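Predicted protein (Phaeodactylum tricornutum CCAP 1055/1, PDB 5Z5M) probably catalyses the last two steps from urate to (S)-allantoin, hydrolysing 5-hydroxyisourate and stereoselectively decarboxylating the product OHCU. Local coordinates at residues A[104-115]-A[136-147]; A[126-134]-A[161-171]. All coordinates share one frame; numbering follows the deposited sequence.

How the interactions relate
Both interactions lie in the helical OHCU decarboxylase part of this fused enzyme and illustrate how a helical domain holds a non-helical segment between its helices. Interaction 1 joins two helices consecutive in the chain, and the connection between them supplies the extended segment 126-134, which interaction 2 lays on helix 151-173. Their centres are 18 Å apart, yet they touch directly: Arg-146 NH2 probably donates to Ile-128 O at 2.9 Å, and Phe-127 CZ packs 3.7 Å from Leu-143 N. Segment 126-134 is thus held between helix 136-146 and helix 151-173. Both contacts also border the second subunit.

Interaction 1: residues A[104-115]-A[136-147]; sequences LTDAELERFNSL and KHTVLAALGGRV
Lys-136 and Glu-108 meet at about a right angle, the lysine reaching across the start of helix 106-123 to set NZ 3.2 Å from OE1 of Glu-108, on the syn side of the carboxylate. A hydrogen bond to Ser-103 O gives the same ammonium group a second partner. Lys-136 manages this by placing CG between its backbone N and carbonyl carbon (chi1 61°) and keeping the rest of the chain straight. The same OE1 receives Thr-105 N from the anti side at 2.9 Å, while Thr-105 OG1 accepts from Glu-108 N: a capping box that begins the helix and is here tied to its neighbour by a salt bridge. Were Glu-108 cut back to an alanine, Lys-136 NZ would probably lose its anionic partner and Thr-105 N its acceptor, leaving the helix start less firmly fixed.

Beneath this polar end, Leu-104 slides past Leu-140 in the opposite direction, bringing CD2 3.7 Å from CD1 of Leu-140. The two helices run roughly alongside, their axes 10.0 Å apart and crossing at 39°, an ordinary helix-helix packing within the OHCU decarboxylase fold. Phe-112 enters the interface with CG anti to its own backbone N (chi1 173°), which brings CD1 and CE1 of the ring to Leu-143 CD1, each at 3.6 Å. From CE1 the ring continues obliquely to Val-139 CG1. Leu-115 straddles the next turn: its CB meets Leu-143 CD2 at 3.9 Å, CD1 lies over the backbone of Gly-144, and CD2 crosses Val-147 CG1 at about a right angle. At the outer margin the extended Arg-111 chain carries NH1 to 4.0 Å from Gly-144 CA and NH2 beside Leu-140 CB.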
loop_
_atom_site.group_PDB
_atom_site.type_symbol
_atom_site.label_atom_id
_atom_site.label_comp_id
_atom_site.label_asym_id
_atom_site.label_seq_id
_atom_site.Cartn_x
_atom_site.Cartn_y
_atom_site.Cartn_z
ATOM N N LEU A 104 22.743 -13.596 27.350
ATOM C CA LEU A 104 23.879 -13.017 26.641
ATOM C C LEU A 104 25.115 -13.906 26.735
ATOM O O LEU A 104 25.413 -14.455 27.791
ATOM C CB LEU A 104 24.205 -11.627 27.192
ATOM C CG LEU A 104 23.267 -10.474 26.833
ATOM C CD1 LEU A 104 23.749 -9.178 27.470
ATOM C CD2 LEU A 104 23.156 -10.324 25.328
ATOM N N THR A 105 25.828 -14.051 25.625
ATOM C CA THR A 105 27.117 -14.735 25.641
ATOM C C THR A 105 28.160 -13.833 26.302
ATOM O O THR A 105 27.877 -12.681 26.620
ATOM C CB THR A 105 27.585 -15.113 24.225
ATOM O OG1 THR A 105 27.744 -13.923 23.443
ATOM C CG2 THR A 105 26.575 -16.035 23.548
ATOM N N ASP A 106 29.364 -14.349 26.511
ATOM C CA ASP A 106 30.415 -13.533 27.104
ATOM C C ASP A 106 30.792 -12.368 26.196
ATOM O O ASP A 106 30.998 -11.252 26.669
ATOM C CB ASP A 106 31.646 -14.379 27.421
ATOM C CG ASP A 106 31.711 -14.773 28.883
ATOM O OD1 ASP A 106 30.641 -15.010 29.481
ATOM O OD2 ASP A 106 32.830 -14.833 29.437
ATOM N N ALA A 107 30.871 -12.627 24.893
ATOM C CA ALA A 107 31.148 -11.563 23.932
ATOM C C ALA A 107 30.029 -10.515 23.924
ATOM O O ALA A 107 30.291 -9.310 23.927
ATOM C CB ALA A 107 31.337 -12.140 22.548
ATOM N N GLU A 108 28.784 -10.983 23.918
ATOM C CA GLU A 108 27.625 -10.091 23.917
ATOM C C GLU A 108 27.554 -9.273 25.200
ATOM O O GLU A 108 27.168 -8.104 25.188
ATOM C CB GLU A 108 26.329 -10.892 23.732
ATOM C CG GLU A 108 26.077 -11.351 22.305
ATOM C CD GLU A 108 24.913 -12.329 22.190
ATOM O OE1 GLU A 108 24.583 -13.000 23.193
ATOM O OE2 GLU A 108 24.323 -12.421 21.091
ATOM N N LEU A 109 27.927 -9.889 26.313
ATOM C CA LEU A 109 27.870 -9.202 27.598
ATOM C C LEU A 109 28.894 -8.071 27.641
ATOM O O LEU A 109 28.621 -6.991 28.171
ATOM C CB LEU A 109 28.104 -10.188 28.742
ATOM C CG LEU A 109 27.777 -9.684 30.147
ATOM C CD1 LEU A 109 26.321 -9.246 30.230
ATOM C CD2 LEU A 109 28.081 -10.752 31.184
ATOM N N GLU A 110 30.075 -8.319 27.078
ATOM C CA GLU A 110 31.105 -7.285 27.015
ATOM C C GLU A 110 30.683 -6.150 26.089
ATOM O O GLU A 110 30.912 -4.974 26.392
ATOM C CB GLU A 110 32.441 -7.875 26.552
ATOM C CG GLU A 110 33.133 -8.706 27.614
ATOM C CD GLU A 110 33.384 -7.923 28.895
ATOM O OE1 GLU A 110 34.102 -6.898 28.847
ATOM O OE2 GLU A 110 32.859 -8.334 29.951
ATOM N N ARG A 111 30.076 -6.505 24.960
ATOM C CA ARG A 111 29.583 -5.497 24.028
ATOM C C ARG A 111 28.478 -4.669 24.673
ATOM O O ARG A 111 28.384 -3.467 24.441
ATOM C CB ARG A 111 29.067 -6.131 22.734
ATOM C CG ARG A 111 28.599 -5.087 21.726
ATOM C CD ARG A 111 28.077 -5.686 20.428
ATOM N NE ARG A 111 27.533 -4.634 19.570
ATOM C CZ ARG A 111 26.347 -4.685 18.974
ATOM N NH1 ARG A 111 25.941 -3.672 18.220
ATOM N NH2 ARG A 111 25.569 -5.748 19.127
ATOM N N PHE A 112 27.640 -5.312 25.481
ATOM C CA PHE A 112 26.590 -4.583 26.196
ATOM C C PHE A 112 27.163 -3.554 27.151
ATOM O O PHE A 112 26.802 -2.383 27.093
ATOM C CB PHE A 112 25.689 -5.531 26.982
ATOM C CG PHE A 112 24.710 -4.815 27.866
ATOM C CD1 PHE A 112 23.529 -4.317 27.345
ATOM C CD2 PHE A 112 24.985 -4.611 29.211
ATOM C CE1 PHE A 112 22.631 -3.645 28.146
ATOM C CE2 PHE A 112 24.092 -3.935 30.019
ATOM C CZ PHE A 112 22.913 -3.453 29.487
ATOM N N ASN A 113 28.036 -4.011 28.046
ATOM C CA ASN A 113 28.664 -3.133 29.026
ATOM C C ASN A 113 29.391 -1.973 28.365
ATOM O O ASN A 113 29.319 -0.837 28.832
ATOM C CB ASN A 113 29.633 -3.923 29.910
ATOM C CG ASN A 113 28.925 -4.914 30.811
ATOM O OD1 ASN A 113 27.750 -4.744 31.131
ATOM N ND2 ASN A 113 29.638 -5.951 31.227
ATOM N N SER A 114 30.089 -2.267 27.274
ATOM C CA SER A 114 30.814 -1.250 26.527
ATOM C C SER A 114 29.872 -0.186 25.967
ATOM O O SER A 114 30.070 1.005 26.195
ATOM C CB SER A 114 31.616 -1.897 25.393
ATOM O OG SER A 114 32.442 -0.944 24.758
ATOM N N LEU A 115 28.852 -0.621 25.233
ATOM C CA LEU A 115 27.866 0.299 24.677
ATOM C C LEU A 115 27.150 1.096 25.763
ATOM O O LEU A 115 26.937 2.298 25.620
ATOM C CB LEU A 115 26.835 -0.461 23.841
ATOM C CG LEU A 115 27.319 -1.075 22.527
ATOM C CD1 LEU A 115 26.219 -1.914 21.897
ATOM C CD2 LEU A 115 27.806 0.002 21.562
ATOM N N LYS A 136 17.348 -10.208 23.960
ATOM C CA LYS A 136 18.677 -9.617 23.980
ATOM C C LYS A 136 18.957 -8.941 22.644
ATOM O O LYS A 136 19.672 -7.943 22.582
ATOM C CB LYS A 136 19.740 -10.678 24.277
ATOM C CG LYS A 136 19.805 -11.789 23.244
ATOM C CD LYS A 136 20.908 -12.790 23.545
ATOM C CE LYS A 136 20.930 -13.893 22.495
ATOM N NZ LYS A 136 22.065 -14.833 22.690
ATOM N N HIS A 137 18.391 -9.490 21.573
ATOM C CA HIS A 137 18.581 -8.915 20.248
ATOM C C HIS A 137 18.044 -7.489 20.209
ATOM O O HIS A 137 18.713 -6.589 19.714
ATOM C CB HIS A 137 17.907 -9.772 19.181
ATOM C CG HIS A 137 18.412 -11.180 19.136
ATOM N ND1 HIS A 137 19.645 -11.510 18.617
ATOM C CD2 HIS A 137 17.847 -12.343 19.536
ATOM C CE1 HIS A 137 19.821 -12.817 18.704
ATOM N NE2 HIS A 137 18.745 -13.345 19.257
ATOM N N THR A 138 16.847 -7.291 20.757
ATOM C CA THR A 138 16.229 -5.966 20.837
ATOM C C THR A 138 17.099 -4.969 21.609
ATOM O O THR A 138 17.362 -3.861 21.139
ATOM C CB THR A 138 14.843 -6.036 21.512
ATOM O OG1 THR A 138 14.002 -6.941 20.785
ATOM C CG2 THR A 138 14.193 -4.661 21.552
ATOM N N VAL A 139 17.546 -5.373 22.792
ATOM C CA VAL A 139 18.368 -4.506 23.631
ATOM C C VAL A 139 19.684 -4.117 22.954
ATOM O O VAL A 139 20.050 -2.943 22.923
ATOM C CB VAL A 139 18.665 -5.175 24.980
ATOM C CG1 VAL A 139 19.589 -4.306 25.803
ATOM C CG2 VAL A 139 17.364 -5.437 25.728
ATOM N N LEU A 140 20.388 -5.101 22.401
ATOM C CA LEU A 140 21.667 -4.832 21.751
ATOM C C LEU A 140 21.491 -3.986 20.493
ATOM O O LEU A 140 22.297 -3.089 20.226
ATOM C CB LEU A 140 22.384 -6.142 21.414
ATOM C CG LEU A 140 23.008 -6.847 22.618
ATOM C CD1 LEU A 140 23.389 -8.277 22.260
ATOM C CD2 LEU A 140 24.229 -6.068 23.094
ATOM N N ALA A 141 20.434 -4.259 19.731
ATOM C CA ALA A 141 20.149 -3.479 18.529
ATOM C C ALA A 141 19.839 -2.025 18.876
ATOM O O ALA A 141 20.284 -1.105 18.187
ATOM C CB ALA A 141 18.995 -4.093 17.754
ATOM N N ALA A 142 19.079 -1.828 19.949
ATOM C CA ALA A 142 18.701 -0.488 20.386
ATOM C C ALA A 142 19.925 0.290 20.862
ATOM O O ALA A 142 20.151 1.424 20.444
ATOM C CB ALA A 142 17.652 -0.563 21.490
ATOM N N LEU A 143 20.707 -0.328 21.741
ATOM C CA LEU A 143 21.936 0.277 22.237
ATOM C C LEU A 143 22.910 0.558 21.104
ATOM O O LEU A 143 23.509 1.629 21.041
ATOM C CB LEU A 143 22.600 -0.630 23.275
ATOM C CG LEU A 143 22.685 -0.098 24.707
ATOM C CD1 LEU A 143 23.353 -1.120 25.616
ATOM C CD2 LEU A 143 23.427 1.230 24.747
ATOM N N GLY A 144 23.062 -0.411 20.207
ATOM C CA GLY A 144 23.994 -0.280 19.101
ATOM C C GLY A 144 23.658 0.888 18.196
ATOM O O GLY A 144 24.549 1.567 17.684
ATOM N N GLY A 145 22.365 1.128 18.005
ATOM C CA GLY A 145 21.921 2.204 17.142
ATOM C C GLY A 145 21.936 3.555 17.835
ATOM O O GLY A 145 22.484 4.523 17.315
ATOM N N ARG A 146 21.344 3.617 19.021
ATOM C CA ARG A 146 21.149 4.890 19.706
ATOM C C ARG A 146 22.445 5.475 20.272
ATOM O O ARG A 146 22.512 6.659 20.596
ATOM C CB ARG A 146 20.094 4.723 20.806
ATOM C CG ARG A 146 18.671 4.620 20.242
ATOM C CD ARG A 146 17.650 4.135 21.264
ATOM N NE ARG A 146 17.680 4.908 22.502
ATOM C CZ ARG A 146 17.022 4.570 23.606
ATOM N NH1 ARG A 146 16.262 3.479 23.621
ATOM N NH2 ARG A 146 17.115 5.324 24.693
ATOM N N VAL A 147 23.494 4.666 20.359
ATOM C CA VAL A 147 24.768 5.202 20.823
ATOM C C VAL A 147 25.389 6.075 19.728
ATOM O O VAL A 147 26.290 6.868 19.995
ATOM C CB VAL A 147 25.737 4.080 21.245
ATOM C CG1 VAL A 147 26.251 3.329 20.023
ATOM C CG2 VAL A 147 26.889 4.641 22.065
#

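Interaction 2: residues A[126-134]-A[161-171]; sequences PFILAVRNA and QVHKIAWMRLL
Gln-161 reaches from helix 151-173 to Ile-128 and Ala-130, a worked case of a helical side chain pinning an extended segment. Its CB touches Ile-128 CG2 at 3.7 Å, and CG lies 3.4 Å from Ile-128 O. There the chain bends (chi2 -62°), turning the amide toward the next residues, and OE1 accepts from Ala-130 N at 2.6 Å, a short and nearly straight bond (N-H...O 170°) that lies in the carbonyl plane. The same oxygen rests near the CB of Ala-130, whose methyl points toward the helix and packs against both Lys-164 CB and Ile-165 CG1, the latter at 3.5 Å. Ile-128 extends the apolar contact to Val-162 and Ile-165.

Further along, Arg-132 runs past Met-168 in the opposite direction. Met-168 CE meets Arg-132 CG at 3.7 Å, and CG of the methionine sits over one face of the guanidinium. A water links Arg-132 NH2 to Met-168 O. Gly-262 and Gln-263 of the second subunit pack nearby. The arrangement is that of a non-helical connection of the OHCU decarboxylase domain laid along its long helix 151-173, with a glutamine gripping its backbone.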
loop_
_atom_site.group_PDB
_atom_site.type_symbol
_atom_site.label_atom_id
_atom_site.label_comp_id
_atom_site.label_asym_id
_atom_site.label_seq_id
_atom_site.Cartn_x
_atom_site.Cartn_y
_atom_site.Cartn_z
ATOM N N PRO A 126 21.207 7.692 31.775
ATOM C CA PRO A 126 21.336 6.270 31.434
ATOM C C PRO A 126 20.525 5.845 30.210
ATOM O O PRO A 126 19.571 6.517 29.814
ATOM C CB PRO A 126 20.825 5.557 32.695
ATOM C CG PRO A 126 19.963 6.551 33.382
ATOM C CD PRO A 126 20.564 7.890 33.089
ATOM N N PHE A 127 20.925 4.729 29.611
ATOM C CA PHE A 127 20.185 4.154 28.499
ATOM C C PHE A 127 18.867 3.603 29.008
ATOM O O PHE A 127 18.841 2.740 29.886
ATOM C CB PHE A 127 21.001 3.056 27.816
ATOM C CG PHE A 127 20.274 2.356 26.704
ATOM C CD1 PHE A 127 20.172 2.938 25.450
ATOM C CD2 PHE A 127 19.711 1.111 26.906
ATOM C CE1 PHE A 127 19.509 2.290 24.419
ATOM C CE2 PHE A 127 19.047 0.457 25.879
ATOM C CZ PHE A 127 18.951 1.050 24.634
ATOM N N ILE A 128 17.773 4.107 28.451
ATOM C CA ILE A 128 16.444 3.690 28.860
ATOM C C ILE A 128 15.711 3.056 27.683
ATOM O O ILE A 128 15.712 3.596 26.576
ATOM C CB ILE A 128 15.637 4.882 29.417
ATOM C CG1 ILE A 128 16.392 5.520 30.585
ATOM C CG2 ILE A 128 14.239 4.445 29.850
ATOM C CD1 ILE A 128 15.782 6.819 31.070
ATOM N N LEU A 129 15.104 1.899 27.924
ATOM C CA LEU A 129 14.377 1.177 26.887
ATOM C C LEU A 129 13.101 0.551 27.442
ATOM O O LEU A 129 13.152 -0.280 28.352
ATOM C CB LEU A 129 15.264 0.096 26.261
ATOM C CG LEU A 129 14.626 -0.666 25.100
ATOM C CD1 LEU A 129 14.307 0.272 23.940
ATOM C CD2 LEU A 129 15.522 -1.800 24.632
ATOM N N ALA A 130 11.961 0.960 26.896
ATOM C CA ALA A 130 10.673 0.423 27.320
ATOM C C ALA A 130 10.146 -0.595 26.318
ATOM O O ALA A 130 9.493 -0.233 25.340
ATOM C CB ALA A 130 9.668 1.544 27.497
ATOM N N VAL A 131 10.438 -1.869 26.553
ATOM C CA VAL A 131 9.946 -2.933 25.684
ATOM C C VAL A 131 9.339 -4.054 26.527
ATOM O O VAL A 131 9.889 -4.432 27.565
ATOM C CB VAL A 131 11.071 -3.516 24.781
ATOM C CG1 VAL A 131 10.566 -4.716 23.975
ATOM C CG2 VAL A 131 11.639 -2.448 23.861
ATOM N N ARG A 132 8.188 -4.559 26.097
ATOM C CA ARG A 132 7.549 -5.688 26.760
ATOM C C ARG A 132 8.234 -6.996 26.391
ATOM O O ARG A 132 8.231 -7.395 25.225
ATOM C CB ARG A 132 6.066 -5.743 26.396
ATOM C CG ARG A 132 5.273 -4.595 26.976
ATOM C CD ARG A 132 3.796 -4.743 26.702
ATOM N NE ARG A 132 3.027 -3.723 27.405
ATOM C CZ ARG A 132 2.527 -3.875 28.626
ATOM N NH1 ARG A 132 2.716 -5.009 29.286
ATOM N NH2 ARG A 132 1.837 -2.892 29.187
ATOM N N ASN A 133 8.812 -7.653 27.394
ATOM C CA ASN A 133 9.534 -8.913 27.212
ATOM C C ASN A 133 10.572 -8.821 26.101
ATOM O O ASN A 133 10.497 -9.536 25.099
ATOM C CB ASN A 133 8.560 -10.058 26.927
ATOM N N ALA A 134 11.537 -7.927 26.288
ATOM C CA ALA A 134 12.559 -7.678 25.283
ATOM C C ALA A 134 13.539 -8.839 25.178
ATOM O O ALA A 134 13.981 -9.388 26.186
ATOM C CB ALA A 134 13.303 -6.389 25.600
ATOM N N GLN A 161 10.647 7.022 26.141
ATOM C CA GLN A 161 10.747 5.743 26.836
ATOM C C GLN A 161 10.203 5.810 28.270
ATOM O O GLN A 161 9.527 4.881 28.709
ATOM C CB GLN A 161 12.199 5.243 26.848
ATOM C CG GLN A 161 12.820 5.026 25.455
ATOM C CD GLN A 161 12.115 3.961 24.618
ATOM O OE1 GLN A 161 11.779 2.882 25.106
ATOM N NE2 GLN A 161 11.893 4.266 23.347
ATOM N N VAL A 162 10.467 6.893 29.006
ATOM C CA VAL A 162 9.980 6.940 30.385
ATOM C C VAL A 162 8.452 7.064 30.429
ATOM O O VAL A 162 7.820 6.529 31.334
ATOM C CB VAL A 162 10.617 8.091 31.221
ATOM C CG1 VAL A 162 12.135 7.960 31.243
ATOM C CG2 VAL A 162 10.194 9.451 30.719
ATOM N N HIS A 163 7.860 7.741 29.451
ATOM C CA HIS A 163 6.402 7.830 29.390
ATOM C C HIS A 163 5.813 6.466 29.087
ATOM O O HIS A 163 4.740 6.130 29.575
ATOM C CB HIS A 163 5.938 8.835 28.332
ATOM C CG HIS A 163 6.232 10.260 28.684
ATOM N ND1 HIS A 163 5.938 10.799 29.915
ATOM C CD2 HIS A 163 6.781 11.260 27.955
ATOM C CE1 HIS A 163 6.301 12.070 29.937
ATOM N NE2 HIS A 163 6.810 12.375 28.756
ATOM N N LYS A 164 6.517 5.685 28.270
ATOM C CA LYS A 164 6.049 4.350 27.928
ATOM C C LYS A 164 6.108 3.453 29.157
ATOM O O LYS A 164 5.253 2.601 29.348
ATOM C CB LYS A 164 6.883 3.755 26.791
ATOM C CG LYS A 164 6.593 4.351 25.428
ATOM C CD LYS A 164 7.746 4.100 24.462
ATOM C CE LYS A 164 7.879 2.628 24.120
ATOM N NZ LYS A 164 8.891 2.392 23.048
ATOM N N ILE A 165 7.131 3.649 29.982
ATOM C CA ILE A 165 7.279 2.885 31.215
ATOM C C ILE A 165 6.203 3.287 32.223
ATOM O O ILE A 165 5.649 2.441 32.926
ATOM C CB ILE A 165 8.690 3.079 31.811
ATOM C CG1 ILE A 165 9.714 2.362 30.933
ATOM C CG2 ILE A 165 8.756 2.551 33.235
ATOM C CD1 ILE A 165 11.139 2.765 31.185
ATOM N N ALA A 166 5.882 4.575 32.260
ATOM C CA ALA A 166 4.832 5.076 33.133
ATOM C C ALA A 166 3.498 4.426 32.777
ATOM O O ALA A 166 2.739 4.021 33.655
ATOM C CB ALA A 166 4.734 6.588 33.032
ATOM N N TRP A 167 3.238 4.321 31.478
ATOM C CA TRP A 167 2.021 3.697 30.969
ATOM C C TRP A 167 1.955 2.230 31.387
ATOM O O TRP A 167 0.902 1.750 31.807
ATOM C CB TRP A 167 1.969 3.838 29.447
ATOM C CG TRP A 167 0.799 3.181 28.776
ATOM C CD1 TRP A 167 0.848 2.190 27.846
ATOM C CD2 TRP A 167 -0.589 3.486 28.968
ATOM N NE1 TRP A 167 -0.424 1.845 27.445
ATOM C CE2 TRP A 167 -1.326 2.636 28.116
ATOM C CE3 TRP A 167 -1.282 4.396 29.772
ATOM C CZ2 TRP A 167 -2.714 2.659 28.054
ATOM C CZ3 TRP A 167 -2.669 4.427 29.699
ATOM C CH2 TRP A 167 -3.367 3.562 28.849
ATOM N N MET A 168 3.088 1.528 31.294
ATOM C CA MET A 168 3.148 0.125 31.700
ATOM C C MET A 168 2.864 -0.045 33.188
ATOM O O MET A 168 2.207 -0.998 33.595
ATOM C CB MET A 168 4.516 -0.482 31.360
ATOM C CG MET A 168 4.772 -0.611 29.875
ATOM S SD MET A 168 6.415 -1.272 29.532
ATOM C CE MET A 168 6.456 -1.137 27.746
ATOM N N ARG A 169 3.355 0.881 34.001
ATOM C CA ARG A 169 3.142 0.789 35.440
ATOM C C ARG A 169 1.694 1.090 35.820
ATOM O O ARG A 169 1.130 0.439 36.702
ATOM C CB ARG A 169 4.088 1.730 36.177
ATOM C CG ARG A 169 5.530 1.265 36.159
ATOM C CD ARG A 169 6.447 2.343 36.706
ATOM N NE ARG A 169 7.829 1.887 36.788
ATOM C CZ ARG A 169 8.864 2.690 36.997
ATOM N NH1 ARG A 169 8.676 3.996 37.142
ATOM N NH2 ARG A 169 10.088 2.187 37.057
ATOM N N LEU A 170 1.101 2.076 35.152
ATOM C CA LEU A 170 -0.306 2.418 35.367
ATOM C C LEU A 170 -1.207 1.232 35.038
ATOM O O LEU A 170 -2.158 0.945 35.763
ATOM C CB LEU A 170 -0.712 3.629 34.517
ATOM C CG LEU A 170 -0.304 5.017 35.014
ATOM C CD1 LEU A 170 -0.514 6.055 33.919
ATOM C CD2 LEU A 170 -1.092 5.396 36.270
ATOM N N LEU A 171 -0.902 0.548 33.937
ATOM C CA LEU A 171 -1.695 -0.602 33.494
ATOM C C LEU A 171 -1.642 -1.756 34.496
ATOM O O LEU A 171 -2.618 -2.495 34.660
ATOM C CB LEU A 171 -1.218 -1.089 32.123
ATOM C CG LEU A 171 -1.686 -0.295 30.900
ATOM C CD1 LEU A 171 -1.036 -0.838 29.642
ATOM C CD2 LEU A 171 -3.198 -0.341 30.770
HETATM O O HOH W 1 1.718 -3.431 32.216
#